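ParA (Salmonella enterica subsp. enterica serovar Newport str. SL317, PDB 3EZ9) acts in DNA partition as a ParA-family protein that probably couples ATP binding and hydrolysis to DNA segregation, with a helix-turn-helix domain likely to bind DNA. Local coordinates at the interface of chains A and B. Coordinates in Å, arbitrary orientation; residue numbers count along the deposited sequence, not the author numbering. Chains: chain A/B, ParA.

Contact 1: the interface of chains A and B. Residues chain A 288, 291-292, 336; chain B 13, 17, 20-21.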
# COMPACT_ATOMS: atom_id res chain seq x y z
N LEU A 288 0.68 -3.85 14.51
CA LEU A 288 1.19 -3.57 15.85
C LEU A 288 2.03 -2.30 15.91
O LEU A 288 1.92 -1.50 16.84
CB LEU A 288 1.99 -4.75 16.37
CG LEU A 288 1.17 -5.83 17.07
CD1 LEU A 288 2.04 -7.02 17.42
CD2 LEU A 288 0.58 -5.24 18.32
N LEU A 291 -0.45 0.67 15.34
CA LEU A 291 -1.16 0.97 16.56
C LEU A 291 -0.24 1.60 17.58
O LEU A 291 -0.67 2.41 18.39
CB LEU A 291 -1.78 -0.28 17.16
CG LEU A 291 -2.86 -0.94 16.30
CD1 LEU A 291 -3.34 -2.22 16.95
CD2 LEU A 291 -3.99 0.06 16.09
N THR A 292 1.03 1.25 17.55
CA THR A 292 1.91 1.79 18.57
C THR A 292 2.21 3.25 18.37
O THR A 292 2.74 3.91 19.27
CB THR A 292 3.23 0.98 18.66
OG1 THR A 292 3.75 1.11 19.98
CG2 THR A 292 4.26 1.48 17.68
N VAL A 336 -3.50 -7.77 23.22
CA VAL A 336 -3.44 -6.33 22.98
C VAL A 336 -4.78 -5.60 22.96
O VAL A 336 -4.92 -4.55 23.56
CB VAL A 336 -2.70 -5.98 21.66
CG1 VAL A 336 -1.23 -6.27 21.83
CG2 VAL A 336 -3.26 -6.78 20.52
N ILE B 13 -4.17 0.33 24.25
CA ILE B 13 -3.86 -0.69 23.26
C ILE B 13 -2.42 -0.50 22.78
O ILE B 13 -1.68 -1.47 22.59
CB ILE B 13 -4.79 -0.60 22.05
CG1 ILE B 13 -6.23 -0.90 22.47
CG2 ILE B 13 -4.30 -1.54 20.97
CD1 ILE B 13 -7.28 -0.48 21.43
N ALA B 17 0.58 -2.98 22.69
CA ALA B 17 1.10 -3.37 21.38
C ALA B 17 2.63 -3.34 21.37
O ALA B 17 3.28 -4.26 20.87
CB ALA B 17 0.57 -2.43 20.32
N LEU B 20 3.97 -6.20 23.24
CA LEU B 20 3.94 -7.47 22.53
C LEU B 20 4.96 -7.35 21.41
O LEU B 20 5.36 -8.33 20.82
CB LEU B 20 2.56 -7.78 21.94
CG LEU B 20 2.35 -9.19 21.35
CD1 LEU B 20 0.89 -9.52 21.46
CD2 LEU B 20 2.78 -9.30 19.90
N LEU B 21 5.38 -6.13 21.09
CA LEU B 21 6.39 -6.02 20.04
C LEU B 21 7.68 -6.52 20.62
O LEU B 21 8.63 -6.78 19.89
CB LEU B 21 6.57 -4.58 19.57
CG LEU B 21 5.51 -4.24 18.54
CD1 LEU B 21 5.59 -2.76 18.28
CD2 LEU B 21 5.71 -5.08 17.29

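Contact 2: the interface of chains A and B. Residues chain A 284-285, 288-289; chain B 20-21, 24, 27.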
# COMPACT_ATOMS: atom_id res chain seq x y z
N PHE A 284 0.77 -8.82 10.93
CA PHE A 284 0.39 -8.62 12.31
C PHE A 284 1.35 -7.64 13.00
O PHE A 284 0.96 -6.91 13.90
CB PHE A 284 0.40 -9.96 13.04
CG PHE A 284 -0.12 -9.89 14.45
CD1 PHE A 284 -1.48 -9.80 14.69
CD2 PHE A 284 0.76 -9.94 15.53
CE1 PHE A 284 -1.97 -9.76 16.00
CE2 PHE A 284 0.28 -9.90 16.84
CZ PHE A 284 -1.09 -9.81 17.07
N HIS A 285 2.61 -7.62 12.56
CA HIS A 285 3.58 -6.72 13.16
C HIS A 285 3.45 -5.31 12.63
O HIS A 285 3.73 -4.35 13.33
CB HIS A 285 5.01 -7.22 12.93
CG HIS A 285 5.44 -8.28 13.89
ND1 HIS A 285 5.53 -8.06 15.25
CD2 HIS A 285 5.81 -9.57 13.70
CE1 HIS A 285 5.93 -9.17 15.85
NE2 HIS A 285 6.11 -10.10 14.93
N LEU A 288 0.68 -3.85 14.51
CA LEU A 288 1.19 -3.57 15.85
C LEU A 288 2.03 -2.30 15.91
O LEU A 288 1.92 -1.50 16.84
CB LEU A 288 1.99 -4.75 16.37
CG LEU A 288 1.17 -5.83 17.07
CD1 LEU A 288 2.04 -7.02 17.42
CD2 LEU A 288 0.58 -5.24 18.32
N LYS A 289 2.90 -2.12 14.91
CA LYS A 289 3.72 -0.92 14.87
C LYS A 289 2.81 0.29 14.63
O LYS A 289 2.97 1.34 15.25
CB LYS A 289 4.79 -1.03 13.77
CG LYS A 289 6.15 -1.39 14.29
CD LYS A 289 6.66 -2.71 13.72
CE LYS A 289 7.24 -2.56 12.30
NZ LYS A 289 7.88 -3.85 11.82
N LEU B 20 3.97 -6.20 23.24
CA LEU B 20 3.94 -7.47 22.53
C LEU B 20 4.96 -7.35 21.41
O LEU B 20 5.36 -8.33 20.82
CB LEU B 20 2.56 -7.78 21.94
CG LEU B 20 2.35 -9.19 21.35
CD1 LEU B 20 0.89 -9.52 21.46
CD2 LEU B 20 2.78 -9.30 19.90
N LEU B 21 5.38 -6.13 21.09
CA LEU B 21 6.39 -6.02 20.04
C LEU B 21 7.68 -6.52 20.62
O LEU B 21 8.63 -6.78 19.89
CB LEU B 21 6.57 -4.58 19.57
CG LEU B 21 5.51 -4.24 18.54
CD1 LEU B 21 5.59 -2.76 18.28
CD2 LEU B 21 5.71 -5.08 17.29
N MET B 24 8.70 -9.97 20.03
CA MET B 24 9.40 -10.10 18.75
C MET B 24 10.70 -10.87 18.61
O MET B 24 11.00 -11.30 17.51
CB MET B 24 9.58 -8.73 18.09
CG MET B 24 9.51 -8.78 16.56
SD MET B 24 9.59 -7.16 15.75
CE MET B 24 11.14 -7.28 14.77
N ASP B 27 10.31 -13.75 16.87
CA ASP B 27 10.02 -13.57 15.45
C ASP B 27 11.25 -13.22 14.58
O ASP B 27 11.24 -13.46 13.37
CB ASP B 27 8.94 -12.49 15.29
CG ASP B 27 7.79 -12.69 16.27
OD1 ASP B 27 8.00 -12.48 17.48
OD2 ASP B 27 6.68 -13.08 15.83

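Contact 1: the interface of chains A and B
The backbone carbonyl oxygen of A:Leu288 lies against two hydrocarbon groups of the partner. Its O is 3.8 Å from the CB methyl of B:Ala17, and the CD1 methyl of B:Leu21 approaches the same oxygen more loosely. These are van der Waals contacts, and the patch is an apolar helix-to-helix surface between two copies of ParA. Chain A contributes the C-terminal half of helix 281-292 and the end of helix 324-337; chain B contributes helix 10-20, near the N-terminus, and the start of the 3-10 helix that follows.

The forked side chain of A:Leu288 carries much of the packing. Branch CD2 rests on B:Ala17, 3.4 Å from its CB, where the small residue lets the leucine come close to the partner's helix backbone. The other branch, CD1, meets the CD2 methyl of B:Leu20 at 3.4 Å, the two leucine side chains crossing at about a right angle. B:Leu21 instead runs alongside A:Leu288 in the opposite sense, with its CD2 methyl 3.8 Å from the leucine CB. A:Leu288 is thus touched at its beta-carbon and at both branches by different residues of chain B.

A:Val336 comes to the same helix by a different route. Its CG1 lies anti to the carbonyl carbon (chi1 -70°), which directs this methyl over the backbone of B:Ala17, 3.8 Å from its CA. The same methyl also reaches the side chain of B:Leu20, at 3.9 Å from CD1. B:Leu20 therefore offers one branch to each chain A helix: CD1 to A:Val336 and CD2 to A:Leu288.

One turn before B:Ala17 on helix 10-20, B:Ile13 sits beside the carbonyl of A:Val336 and crosses A:Leu291 obliquely. Here the contact is peripheral, with the CG2 methyl of B:Ile13 4.2 Å from CD1 of A:Leu291.

Contact 2: the interface of chains A and B
A two-fold symmetric interface between copies of ParA, a partition protein of the ParA family of deviant Walker-type ATPases, joins helix 281-292 of one chain to the N-terminal segment of the other; in the deposited dimer it ties the N-terminal helices of chain B to helix 281-292 of chain A. A:His285 and B:Asp27 form a polar link. The imidazole donates from NE2 to the carboxylate oxygen OD2 of B:Asp27, 3.2 Å away, and the bond is nearly straight, with 166° at the hydrogen. The acceptor lies almost in the ring plane. The ring and carboxylate planes are nearly perpendicular, and NE2 comes to OD2 from above the carboxylate plane, well out of it. The nearby acidic group may favour a protonated imidazole.

Other partners flank the same ring. The thioether SD of B:Met24 sits over one face, displaced toward the rim, while its CG is 3.7 Å from CE1 of A:His285. Beside the ring, the CD2 methyl of B:Leu21 approaches ND1 at 3.6 Å, its side chain passing that of the histidine in the opposite direction.

One turn before A:Leu288, A:Phe284 holds its CG anti to the backbone N (chi1 -174°), and its ring reaches B:Leu20 at about a right angle. There the ring atom CE2 is 4.0 Å from the CD2 methyl of B:Leu20.

Contacts 1 and 2 are neighbouring stretches of one continuous interface, their C-alpha centres about 7 Å apart. A:Leu288, B:Leu20 and B:Leu21 belong to both, and helix 281-292 of chain A runs through the pair. Along chain B the sequence passes from helix 10-20 in contact 1, through the 3-10 helix 21-24, to the start of helix 25-35 in contact 2. Apolar packing continues from contact 1 into contact 2, where a histidine-aspartate bond is added. Two-fold symmetry repeats both with the chains exchanged, an arrangement in which each subunit's N-terminal segment holds the other, as might suit a stable dimer.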